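Local coordinates for succinyl-CoA ligase (ADP-forming) subunit alpha (Methanosaeta concilii, PDB 6HXI), which belongs to a CoA-ligase family and carries, in the same chain, a mostly helical domain of the citrate synthase type, at residues Ser429-Leu435 against Ile588-Lys592; Leu390-Lys394 against Tyr571-Leu575; Tyr400-Ile405 against Leu547-Leu551; Leu439-Leu443 against Ser581-Ile585. The contacts are given in a common frame with arbitrary orientation. Residues are numbered along the deposited sequence.

Contact 1: residues Ser429-Leu435 against Ile588-Lys592; sequences SCAGKDL and ILDQK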
loop_
_atom_site.group_PDB
_atom_site.type_symbol
_atom_site.label_atom_id
_atom_site.label_comp_id
_atom_site.label_asym_id
_atom_site.label_seq_id
_atom_site.Cartn_x
_atom_site.Cartn_y
_atom_site.Cartn_z
ATOM N N SER B 429 -7.942 3.751 -9.716
ATOM C CA SER B 429 -7.799 3.654 -11.190
ATOM C C SER B 429 -8.439 4.882 -11.864
ATOM O O SER B 429 -7.854 5.452 -12.758
ATOM C CB SER B 429 -8.409 2.360 -11.731
ATOM O OG SER B 429 -7.962 2.092 -13.053
ATOM N N CYS B 430 -9.598 5.305 -11.394
ATOM C CA CYS B 430 -10.304 6.492 -11.899
ATOM C C CYS B 430 -9.506 7.787 -11.578
ATOM O O CYS B 430 -9.634 8.772 -12.293
ATOM C CB CYS B 430 -11.723 6.563 -11.337
ATOM S SG CYS B 430 -12.836 5.297 -11.990
ATOM N N ALA B 431 -8.656 7.751 -10.537
ATOM C CA ALA B 431 -7.795 8.869 -10.170
ATOM C C ALA B 431 -6.499 8.850 -11.013
ATOM O O ALA B 431 -5.573 9.624 -10.731
ATOM C CB ALA B 431 -7.484 8.826 -8.686
ATOM N N GLY B 432 -6.455 7.976 -12.016
ATOM C CA GLY B 432 -5.344 7.829 -12.950
ATOM C C GLY B 432 -4.140 7.179 -12.364
ATOM O O GLY B 432 -3.042 7.381 -12.861
ATOM N N LYS B 433 -4.312 6.386 -11.316
ATOM C CA LYS B 433 -3.154 5.704 -10.716
ATOM C C LYS B 433 -2.732 4.465 -11.526
ATOM O O LYS B 433 -3.563 3.867 -12.188
ATOM C CB LYS B 433 -3.415 5.352 -9.246
ATOM C CG LYS B 433 -3.535 6.609 -8.329
ATOM C CD LYS B 433 -2.440 7.597 -8.451
ATOM C CE LYS B 433 -1.026 7.116 -8.152
ATOM N NZ LYS B 433 -0.866 6.695 -6.770
ATOM N N ASP B 434 -1.436 4.079 -11.452
ATOM C CA ASP B 434 -0.926 2.894 -12.133
ATOM C C ASP B 434 -1.587 1.639 -11.526
ATOM O O ASP B 434 -2.183 1.728 -10.462
ATOM C CB ASP B 434 0.626 2.835 -11.970
ATOM C CG ASP B 434 1.043 2.797 -10.514
ATOM O OD1 ASP B 434 0.965 3.861 -9.834
ATOM O OD2 ASP B 434 1.293 1.711 -10.019
ATOM N N LEU B 435 -1.483 0.481 -12.213
ATOM C CA LEU B 435 -2.053 -0.763 -11.770
ATOM C C LEU B 435 -1.643 -1.157 -10.333
ATOM O O LEU B 435 -2.493 -1.532 -9.544
ATOM C CB LEU B 435 -1.681 -1.913 -12.784
ATOM C CG LEU B 435 -2.424 -3.259 -12.632
ATOM C CD1 LEU B 435 -2.366 -4.072 -13.927
ATOM C CD2 LEU B 435 -1.783 -4.151 -11.529
ATOM N N ILE B 588 -9.393 -2.616 -12.278
ATOM C CA ILE B 588 -8.488 -1.476 -12.554
ATOM C C ILE B 588 -8.316 -1.286 -14.072
ATOM O O ILE B 588 -8.386 -0.163 -14.541
ATOM C CB ILE B 588 -7.121 -1.788 -11.900
ATOM C CG1 ILE B 588 -7.211 -1.706 -10.364
ATOM C CG2 ILE B 588 -6.022 -0.887 -12.519
ATOM C CD1 ILE B 588 -6.095 -2.503 -9.668
ATOM N N LEU B 589 -8.038 -2.394 -14.812
ATOM C CA LEU B 589 -7.815 -2.419 -16.262
ATOM C C LEU B 589 -9.079 -2.043 -17.024
ATOM O O LEU B 589 -8.998 -1.360 -18.042
ATOM C CB LEU B 589 -7.323 -3.816 -16.712
ATOM C CG LEU B 589 -5.910 -4.240 -16.256
ATOM C CD1 LEU B 589 -5.704 -5.730 -16.472
ATOM C CD2 LEU B 589 -4.811 -3.462 -16.972
ATOM N N ASP B 590 -10.238 -2.491 -16.518
ATOM C CA ASP B 590 -11.554 -2.213 -17.070
ATOM C C ASP B 590 -11.803 -0.706 -17.070
ATOM O O ASP B 590 -12.210 -0.173 -18.093
ATOM C CB ASP B 590 -12.642 -2.978 -16.301
ATOM C CG ASP B 590 -14.032 -2.995 -16.954
ATOM O OD1 ASP B 590 -14.110 -2.900 -18.186
ATOM O OD2 ASP B 590 -15.035 -3.162 -16.226
ATOM N N GLN B 591 -11.517 -0.007 -15.946
ATOM C CA GLN B 591 -11.685 1.449 -15.852
ATOM C C GLN B 591 -10.696 2.162 -16.794
ATOM O O GLN B 591 -11.043 3.154 -17.415
ATOM C CB GLN B 591 -11.554 1.927 -14.378
ATOM C CG GLN B 591 -12.570 1.276 -13.381
ATOM C CD GLN B 591 -13.995 1.447 -13.839
ATOM O OE1 GLN B 591 -14.393 2.544 -14.204
ATOM N NE2 GLN B 591 -14.768 0.372 -13.950
ATOM N N LYS B 592 -9.482 1.615 -16.961
ATOM C CA LYS B 592 -8.513 2.158 -17.879
ATOM C C LYS B 592 -9.014 2.030 -19.332
ATOM O O LYS B 592 -9.037 3.050 -20.018
ATOM C CB LYS B 592 -7.115 1.563 -17.600
ATOM C CG LYS B 592 -6.588 2.210 -16.267
ATOM C CD LYS B 592 -5.145 1.999 -15.909
ATOM C CE LYS B 592 -4.797 2.611 -14.547
ATOM N NZ LYS B 592 -5.172 4.088 -14.386
#

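Contact 2: residues Leu390-Lys394 against Tyr571-Leu575; sequences LLWFK and YLNGL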
loop_
_atom_site.group_PDB
_atom_site.type_symbol
_atom_site.label_atom_id
_atom_site.label_comp_id
_atom_site.label_asym_id
_atom_site.label_seq_id
_atom_site.Cartn_x
_atom_site.Cartn_y
_atom_site.Cartn_z
ATOM N N LEU B 390 4.219 -25.644 -1.490
ATOM C CA LEU B 390 5.658 -25.572 -1.182
ATOM C C LEU B 390 6.072 -24.279 -0.515
ATOM O O LEU B 390 6.707 -24.299 0.548
ATOM C CB LEU B 390 6.490 -25.760 -2.469
ATOM C CG LEU B 390 6.413 -27.135 -3.154
ATOM C CD1 LEU B 390 7.082 -27.063 -4.532
ATOM C CD2 LEU B 390 7.093 -28.212 -2.297
ATOM N N LEU B 391 5.706 -23.155 -1.125
ATOM C CA LEU B 391 6.103 -21.818 -0.649
ATOM C C LEU B 391 5.438 -21.359 0.617
ATOM O O LEU B 391 6.070 -20.624 1.368
ATOM C CB LEU B 391 5.920 -20.792 -1.775
ATOM C CG LEU B 391 6.908 -21.017 -2.954
ATOM C CD1 LEU B 391 6.613 -20.084 -4.078
ATOM C CD2 LEU B 391 8.383 -20.852 -2.506
ATOM N N TRP B 392 4.178 -21.772 0.885
ATOM C CA TRP B 392 3.502 -21.358 2.111
ATOM C C TRP B 392 3.501 -22.450 3.189
ATOM O O TRP B 392 3.630 -22.121 4.357
ATOM C CB TRP B 392 2.039 -20.940 1.859
ATOM C CG TRP B 392 1.816 -19.768 0.942
ATOM C CD1 TRP B 392 2.729 -19.161 0.125
ATOM C CD2 TRP B 392 0.552 -19.170 0.648
ATOM N NE1 TRP B 392 2.111 -18.227 -0.662
ATOM C CE2 TRP B 392 0.767 -18.219 -0.370
ATOM C CE3 TRP B 392 -0.759 -19.368 1.137
ATOM C CZ2 TRP B 392 -0.273 -17.442 -0.897
ATOM C CZ3 TRP B 392 -1.781 -18.547 0.665
ATOM C CH2 TRP B 392 -1.544 -17.629 -0.371
ATOM N N PHE B 393 3.258 -23.726 2.839
ATOM C CA PHE B 393 3.147 -24.737 3.903
ATOM C C PHE B 393 4.349 -25.620 4.001
ATOM O O PHE B 393 4.415 -26.441 4.916
ATOM C CB PHE B 393 1.858 -25.569 3.780
ATOM C CG PHE B 393 0.609 -24.741 3.628
ATOM C CD1 PHE B 393 0.194 -24.289 2.370
ATOM C CD2 PHE B 393 -0.168 -24.420 4.727
ATOM C CE1 PHE B 393 -0.950 -23.498 2.226
ATOM C CE2 PHE B 393 -1.326 -23.642 4.578
ATOM C CZ PHE B 393 -1.695 -23.179 3.333
ATOM N N LYS B 394 5.311 -25.432 3.081
ATOM C CA LYS B 394 6.524 -26.259 2.949
ATOM C C LYS B 394 6.137 -27.747 2.833
ATOM O O LYS B 394 6.674 -28.593 3.527
ATOM C CB LYS B 394 7.543 -25.961 4.062
ATOM C CG LYS B 394 8.170 -24.584 3.922
ATOM C CD LYS B 394 9.369 -24.388 4.836
ATOM C CE LYS B 394 8.972 -24.314 6.272
ATOM N NZ LYS B 394 10.149 -24.420 7.174
ATOM N N TYR B 571 -2.787 -17.235 6.987
ATOM C CA TYR B 571 -2.526 -17.890 5.705
ATOM C C TYR B 571 -3.754 -17.745 4.816
ATOM O O TYR B 571 -3.635 -17.478 3.627
ATOM C CB TYR B 571 -2.291 -19.373 5.944
ATOM C CG TYR B 571 -0.925 -19.751 6.467
ATOM C CD1 TYR B 571 -0.554 -19.460 7.777
ATOM C CD2 TYR B 571 -0.054 -20.504 5.702
ATOM C CE1 TYR B 571 0.667 -19.897 8.302
ATOM C CE2 TYR B 571 1.165 -20.951 6.218
ATOM C CZ TYR B 571 1.533 -20.615 7.508
ATOM O OH TYR B 571 2.729 -21.045 8.019
ATOM N N LEU B 572 -4.919 -17.858 5.421
ATOM C CA LEU B 572 -6.240 -17.782 4.785
ATOM C C LEU B 572 -6.560 -16.396 4.268
ATOM O O LEU B 572 -7.182 -16.293 3.218
ATOM C CB LEU B 572 -7.320 -18.309 5.738
ATOM C CG LEU B 572 -7.648 -19.823 5.611
ATOM C CD1 LEU B 572 -6.419 -20.678 5.527
ATOM C CD2 LEU B 572 -8.514 -20.290 6.762
ATOM N N ASN B 573 -6.066 -15.324 4.940
ATOM C CA ASN B 573 -6.204 -13.971 4.421
ATOM C C ASN B 573 -5.343 -13.816 3.177
ATOM O O ASN B 573 -5.756 -13.134 2.246
ATOM C CB ASN B 573 -5.832 -12.907 5.467
ATOM C CG ASN B 573 -6.919 -12.728 6.483
ATOM O OD1 ASN B 573 -7.066 -13.532 7.405
ATOM N ND2 ASN B 573 -7.775 -11.737 6.269
ATOM N N GLY B 574 -4.182 -14.469 3.160
ATOM C CA GLY B 574 -3.293 -14.478 2.011
ATOM C C GLY B 574 -3.919 -15.137 0.798
ATOM O O GLY B 574 -3.768 -14.641 -0.314
ATOM N N LEU B 575 -4.610 -16.282 0.998
ATOM C CA LEU B 575 -5.275 -17.011 -0.081
ATOM C C LEU B 575 -6.378 -16.138 -0.687
ATOM O O LEU B 575 -6.434 -15.987 -1.904
ATOM C CB LEU B 575 -5.857 -18.331 0.450
ATOM C CG LEU B 575 -6.340 -19.349 -0.565
ATOM C CD1 LEU B 575 -5.250 -19.683 -1.594
ATOM C CD2 LEU B 575 -6.849 -20.616 0.135
#

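Contact 3: residues Tyr400-Ile405 against Leu547-Leu551; sequences YAAHFI and LFIDL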
loop_
_atom_site.group_PDB
_atom_site.type_symbol
_atom_site.label_atom_id
_atom_site.label_comp_id
_atom_site.label_asym_id
_atom_site.label_seq_id
_atom_site.Cartn_x
_atom_site.Cartn_y
_atom_site.Cartn_z
ATOM N N TYR B 400 -5.677 -33.662 -4.514
ATOM C CA TYR B 400 -6.934 -33.060 -4.084
ATOM C C TYR B 400 -6.743 -31.758 -3.292
ATOM O O TYR B 400 -7.607 -30.884 -3.351
ATOM C CB TYR B 400 -7.853 -34.040 -3.296
ATOM C CG TYR B 400 -7.332 -34.328 -1.902
ATOM C CD1 TYR B 400 -6.413 -35.343 -1.683
ATOM C CD2 TYR B 400 -7.660 -33.500 -0.826
ATOM C CE1 TYR B 400 -5.890 -35.585 -0.422
ATOM C CE2 TYR B 400 -7.064 -33.674 0.428
ATOM C CZ TYR B 400 -6.178 -34.722 0.619
ATOM O OH TYR B 400 -5.638 -35.041 1.842
ATOM N N ALA B 401 -5.659 -31.654 -2.508
ATOM C CA ALA B 401 -5.386 -30.447 -1.723
ATOM C C ALA B 401 -4.929 -29.286 -2.665
ATOM O O ALA B 401 -5.477 -28.194 -2.597
ATOM C CB ALA B 401 -4.328 -30.742 -0.643
ATOM N N ALA B 402 -3.973 -29.544 -3.575
ATOM C CA ALA B 402 -3.479 -28.545 -4.535
ATOM C C ALA B 402 -4.628 -28.073 -5.459
ATOM O O ALA B 402 -4.728 -26.893 -5.713
ATOM C CB ALA B 402 -2.342 -29.147 -5.360
ATOM N N HIS B 403 -5.529 -28.971 -5.892
ATOM C CA HIS B 403 -6.666 -28.579 -6.718
ATOM C C HIS B 403 -7.683 -27.787 -5.929
ATOM O O HIS B 403 -8.327 -26.920 -6.494
ATOM C CB HIS B 403 -7.333 -29.803 -7.362
ATOM C CG HIS B 403 -8.394 -29.460 -8.369
ATOM N ND1 HIS B 403 -9.731 -29.242 -7.986
ATOM C CD2 HIS B 403 -8.308 -29.342 -9.716
ATOM C CE1 HIS B 403 -10.403 -29.015 -9.110
ATOM N NE2 HIS B 403 -9.600 -29.070 -10.178
ATOM N N PHE B 404 -7.852 -28.087 -4.641
ATOM C CA PHE B 404 -8.741 -27.323 -3.790
ATOM C C PHE B 404 -8.259 -25.878 -3.676
ATOM O O PHE B 404 -9.056 -24.957 -3.798
ATOM C CB PHE B 404 -8.878 -27.974 -2.408
ATOM C CG PHE B 404 -9.902 -27.297 -1.550
ATOM C CD1 PHE B 404 -11.263 -27.437 -1.815
ATOM C CD2 PHE B 404 -9.515 -26.464 -0.507
ATOM C CE1 PHE B 404 -12.220 -26.760 -1.033
ATOM C CE2 PHE B 404 -10.478 -25.803 0.282
ATOM C CZ PHE B 404 -11.814 -25.936 -0.005
ATOM N N ILE B 405 -6.942 -25.675 -3.494
ATOM C CA ILE B 405 -6.352 -24.339 -3.411
ATOM C C ILE B 405 -6.668 -23.556 -4.687
ATOM O O ILE B 405 -7.124 -22.412 -4.595
ATOM C CB ILE B 405 -4.823 -24.403 -3.126
ATOM C CG1 ILE B 405 -4.583 -24.901 -1.672
ATOM C CG2 ILE B 405 -4.171 -22.999 -3.364
ATOM C CD1 ILE B 405 -3.133 -25.303 -1.375
ATOM N N LEU B 547 -13.275 -25.930 5.355
ATOM C CA LEU B 547 -12.703 -26.968 4.488
ATOM C C LEU B 547 -11.195 -26.933 4.472
ATOM O O LEU B 547 -10.563 -27.959 4.261
ATOM C CB LEU B 547 -13.285 -26.928 3.068
ATOM C CG LEU B 547 -14.768 -27.288 2.974
ATOM C CD1 LEU B 547 -15.271 -27.085 1.579
ATOM C CD2 LEU B 547 -15.009 -28.682 3.429
ATOM N N PHE B 548 -10.616 -25.748 4.735
ATOM C CA PHE B 548 -9.164 -25.644 4.788
ATOM C C PHE B 548 -8.588 -26.390 6.008
ATOM O O PHE B 548 -7.584 -27.097 5.863
ATOM C CB PHE B 548 -8.664 -24.219 4.665
ATOM C CG PHE B 548 -7.369 -24.223 3.893
ATOM C CD1 PHE B 548 -6.158 -24.452 4.537
ATOM C CD2 PHE B 548 -7.364 -24.050 2.518
ATOM C CE1 PHE B 548 -4.961 -24.504 3.820
ATOM C CE2 PHE B 548 -6.173 -24.126 1.794
ATOM C CZ PHE B 548 -4.979 -24.349 2.450
ATOM N N ILE B 549 -9.288 -26.338 7.162
ATOM C CA ILE B 549 -8.938 -27.140 8.352
ATOM C C ILE B 549 -9.056 -28.632 7.985
ATOM O O ILE B 549 -8.177 -29.421 8.332
ATOM C CB ILE B 549 -9.816 -26.811 9.609
ATOM C CG1 ILE B 549 -9.770 -25.296 9.985
ATOM C CG2 ILE B 549 -9.460 -27.733 10.818
ATOM C CD1 ILE B 549 -8.424 -24.760 10.103
ATOM N N ASP B 550 -10.142 -29.019 7.296
ATOM C CA ASP B 550 -10.313 -30.424 6.863
ATOM C C ASP B 550 -9.223 -30.900 5.901
ATOM O O ASP B 550 -8.784 -32.035 6.004
ATOM C CB ASP B 550 -11.685 -30.656 6.280
ATOM C CG ASP B 550 -12.742 -30.812 7.351
ATOM O OD1 ASP B 550 -12.384 -31.280 8.514
ATOM O OD2 ASP B 550 -13.933 -30.501 7.054
ATOM N N LEU B 551 -8.780 -30.038 4.979
ATOM C CA LEU B 551 -7.709 -30.335 4.023
ATOM C C LEU B 551 -6.418 -30.656 4.832
ATOM O O LEU B 551 -5.733 -31.657 4.571
ATOM C CB LEU B 551 -7.510 -29.080 3.125
ATOM C CG LEU B 551 -6.439 -29.137 2.037
ATOM C CD1 LEU B 551 -6.747 -28.140 0.940
ATOM C CD2 LEU B 551 -5.068 -28.735 2.580
#

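Contact 4: residues Leu439-Leu443 against Ser581-Ile585; sequences LCSGL and SIGLI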
loop_
_atom_site.group_PDB
_atom_site.type_symbol
_atom_site.label_atom_id
_atom_site.label_comp_id
_atom_site.label_asym_id
_atom_site.label_seq_id
_atom_site.Cartn_x
_atom_site.Cartn_y
_atom_site.Cartn_z
ATOM N N LEU B 439 -4.012 -1.475 -7.182
ATOM C CA LEU B 439 -4.179 -2.807 -6.587
ATOM C C LEU B 439 -4.003 -2.785 -5.087
ATOM O O LEU B 439 -4.887 -3.265 -4.369
ATOM C CB LEU B 439 -3.203 -3.817 -7.224
ATOM C CG LEU B 439 -3.137 -5.211 -6.564
ATOM C CD1 LEU B 439 -4.479 -5.986 -6.730
ATOM C CD2 LEU B 439 -1.991 -6.002 -7.152
ATOM N N CYS B 440 -2.880 -2.216 -4.608
ATOM C CA CYS B 440 -2.661 -2.094 -3.162
ATOM C C CYS B 440 -3.700 -1.238 -2.484
ATOM O O CYS B 440 -4.045 -1.514 -1.350
ATOM C CB CYS B 440 -1.256 -1.597 -2.874
ATOM S SG CYS B 440 -0.005 -2.701 -3.548
ATOM N N SER B 441 -4.176 -0.181 -3.127
ATOM C CA SER B 441 -5.270 0.633 -2.538
ATOM C C SER B 441 -6.466 -0.314 -2.215
ATOM O O SER B 441 -7.034 -0.191 -1.147
ATOM C CB SER B 441 -5.735 1.726 -3.496
ATOM O OG SER B 441 -6.553 2.640 -2.771
ATOM N N GLY B 442 -6.801 -1.243 -3.142
ATOM C CA GLY B 442 -7.858 -2.250 -2.993
ATOM C C GLY B 442 -7.508 -3.325 -1.974
ATOM O O GLY B 442 -8.297 -3.633 -1.077
ATOM N N LEU B 443 -6.298 -3.849 -2.032
ATOM C CA LEU B 443 -5.870 -4.922 -1.105
ATOM C C LEU B 443 -5.835 -4.512 0.347
ATOM O O LEU B 443 -6.020 -5.350 1.223
ATOM C CB LEU B 443 -4.500 -5.491 -1.529
ATOM C CG LEU B 443 -4.423 -6.307 -2.792
ATOM C CD1 LEU B 443 -3.009 -6.679 -3.085
ATOM C CD2 LEU B 443 -5.159 -7.593 -2.672
ATOM N N SER B 581 -6.991 -10.613 -6.002
ATOM C CA SER B 581 -6.087 -9.758 -6.789
ATOM C C SER B 581 -6.432 -9.823 -8.239
ATOM O O SER B 581 -6.262 -8.853 -8.951
ATOM C CB SER B 581 -4.643 -10.223 -6.621
ATOM O OG SER B 581 -4.269 -9.632 -5.388
ATOM N N ILE B 582 -6.838 -10.989 -8.683
ATOM C CA ILE B 582 -7.251 -11.219 -10.037
ATOM C C ILE B 582 -8.372 -10.273 -10.411
ATOM O O ILE B 582 -8.286 -9.689 -11.473
ATOM C CB ILE B 582 -7.706 -12.713 -10.260
ATOM C CG1 ILE B 582 -6.519 -13.667 -10.063
ATOM C CG2 ILE B 582 -8.280 -12.887 -11.668
ATOM C CD1 ILE B 582 -6.882 -15.188 -9.893
ATOM N N GLY B 583 -9.465 -10.258 -9.645
ATOM C CA GLY B 583 -10.604 -9.388 -9.978
ATOM C C GLY B 583 -10.264 -7.921 -9.747
ATOM O O GLY B 583 -10.722 -7.042 -10.484
ATOM N N LEU B 584 -9.389 -7.651 -8.787
ATOM C CA LEU B 584 -8.942 -6.236 -8.509
ATOM C C LEU B 584 -8.186 -5.674 -9.720
ATOM O O LEU B 584 -8.576 -4.649 -10.236
ATOM C CB LEU B 584 -8.141 -6.088 -7.207
ATOM C CG LEU B 584 -8.828 -5.755 -5.861
ATOM C CD1 LEU B 584 -10.171 -6.408 -5.659
ATOM C CD2 LEU B 584 -7.907 -6.081 -4.699
ATOM N N ILE B 585 -7.212 -6.416 -10.235
ATOM C CA ILE B 585 -6.452 -6.090 -11.464
ATOM C C ILE B 585 -7.462 -5.966 -12.639
ATOM O O ILE B 585 -7.415 -5.007 -13.396
ATOM C CB ILE B 585 -5.366 -7.175 -11.723
ATOM C CG1 ILE B 585 -4.220 -7.059 -10.624
ATOM C CG2 ILE B 585 -4.775 -6.997 -13.144
ATOM C CD1 ILE B 585 -3.324 -8.300 -10.417
#

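Contact 1: residues Ser429-Leu435 against Ile588-Lys592
A lysine reaches across from one helix to bond the backbone carbonyls at the end of another. Lys592, extended through t values of chi2 and chi3, places its NZ 2.7 Å from Lys433 O, a hydrogen bond, and gives a weak one of 3.4 Å to Ser429 O. Both acceptors lie where helix 420-430 runs out. Ser429 answers in the reverse direction: its OG donates to Ile588 O at 2.7 Å, although that carbonyl already receives Lys592 N in the helical pattern, at 3.2 Å. Each segment thus donates to a backbone carbonyl of the other. An apolar patch follows, with Leu435 CG 4.3 Å from Ile588 CG2 and Leu435 CD1 4.0 Å from Leu589 CD2. The contact continues into the assembly, since Lys592 packs on Leu569, and Leu589 on Tyr571, of the third subunit. The turn itself illustrates a general rule of helix endings. Gly432 takes positive phi, which favours glycine, and bonds back from its N to Ser429 O at 3.0 Å, while Lys433 N returns to Ala428 O. In the short connection to helix 435-443, which Asp434 N-caps, the Lys592 amine therefore meets the carbonyls of a Schellman motif.

Contact 2: residues Leu390-Lys394 against Tyr571-Leu575
The rotamers of three aromatic side chains set the shape of this contact. Trp392 points toward residues 571-575 with chi1 in the m well, and chi2 near 12° sends its six-membered ring to the helix backbone: CH2 lies 3.6 Å from both Gly574 C and Leu575 N, and CZ3 is 4.1 Å from Leu575 CB. Gly574 presents bare backbone to the indole. Phe393 and Tyr571 also adopt m, which brings their rings together although both CA-to-CB bonds lead sideways. The planes stand at 27° with centroids 5.2 Å apart, slid so far that they barely overlap; the nearest atoms, Phe393 CE2 and Tyr571 CD2, are 3.6 Å apart. The edge of the tyrosine ring meets the backbone, with Tyr571 CE2 3.3 Å from Trp392 O. The chemistry implies two roles for the same residues: the segments meet without a hydrogen bond, mainly through rings, while Trp392 NE1 bonds Ile582 O and Tyr571 OH bonds Arg593, both of the third subunit, against which these two side chains also pack.

Contact 3: residues Tyr400-Ile405 against Leu547-Leu551
Helices 399-412 and 540-555 run nearly antiparallel where they meet: the short axes through residues 400-405 and 547-551 make 157° between their N-to-C directions, with a signed crossing angle of -157°, and approach to 11.1 Å. This is helix-on-helix packing in the mostly helical domain of the citrate synthase type. The backbones come nearest at Ala401 and Leu551, whose CA atoms are 6.2 Å apart, and a small residue permits it: Ala401 CB sits 3.8 Å from Leu551 CG. Where the axes stand so far apart, large side chains fill the gap. Phe404, with chi1 in the t well, points toward the other helix and touches three residues of it. Phe404 CZ lies 3.5 Å from Leu547 CB, its CD2 3.5 Å from Leu551 CD1, and its CE2 4.2 Å from Phe548 CD2, the last beside the edge of the Phe404 ring. Residues spaced by one helical turn, Leu547 and Leu551, thus share a single aromatic partner. Phe513 adds an edge-to-face ring to Phe404, and Leu575 of helix 571-594 touches both Ile405 and Phe548. No hydrogen bond crosses between the segments, and the join is mainly apolar. It finishes at the edge of the Phe548 ring, where Ile405 CG1 stands 3.9 Å from Phe548 CE2.

Contact 4: residues Leu439-Leu443 against Ser581-Ile585
Leu439 lays its CD1 methyl over the flank of helix 571-594, 3.7 Å from Leu584 CB, 4.0 Å from Ile585 CG1 and 3.9 Å from Ser581 OG. The arrangement is a crossed helix pair in a helical domain of the citrate synthase type: short axes through 439-443 and 581-585 pass at 9.8 Å and 131° between their N-to-C directions. The local principle is that a glycine leaves out a side chain where a neighbouring one would be crowded. Gly442 faces Leu584, and a beta carbon on it would come 3.2 Å from Leu584 CD2, which is tight; without one, Gly442 C and Leu584 CD2 settle at 3.9 Å. Leu584 has chi1 near -91°, between rotamer wells, which may reflect the close fit. One turn along from Leu439, Leu443 adds a second apolar meeting, its CD2 3.7 Å from Leu584 CD2. The pair lies against a subunit boundary: Leu443 packs on Leu443 of the third subunit, while Ile585 meets Trp392 of that same subunit. Ser581 keeps its hydroxyl satisfied within its own helix, bonding Ala577 O, and so presents OG to leucine as a contact rather than a bond, at 3.5 Å from Leu443 CD2.

How the contacts relate
Helix 571-594 is the common element: contacts 2, 4 and 1 follow along it in that order. The centres of contacts 2 and 4 are 18 Å apart, those of contacts 1 and 4 are 11 Å apart, and those of contacts 1 and 2 are 29 Å apart, an almost straight row in which contacts 1 and 4 touch. Contact 3 joins two other helices but touches contact 2, at 12 Å between centres, and nests inside its loop in the chain; contact 4 likewise nests within contact 1. The remaining pairs cross along the sequence, interlacing early and late helices of the domain. Helix 571-594 thus carries three contacts that reach the third subunit, whereas contact 3, adjoining its start, touches no other chain.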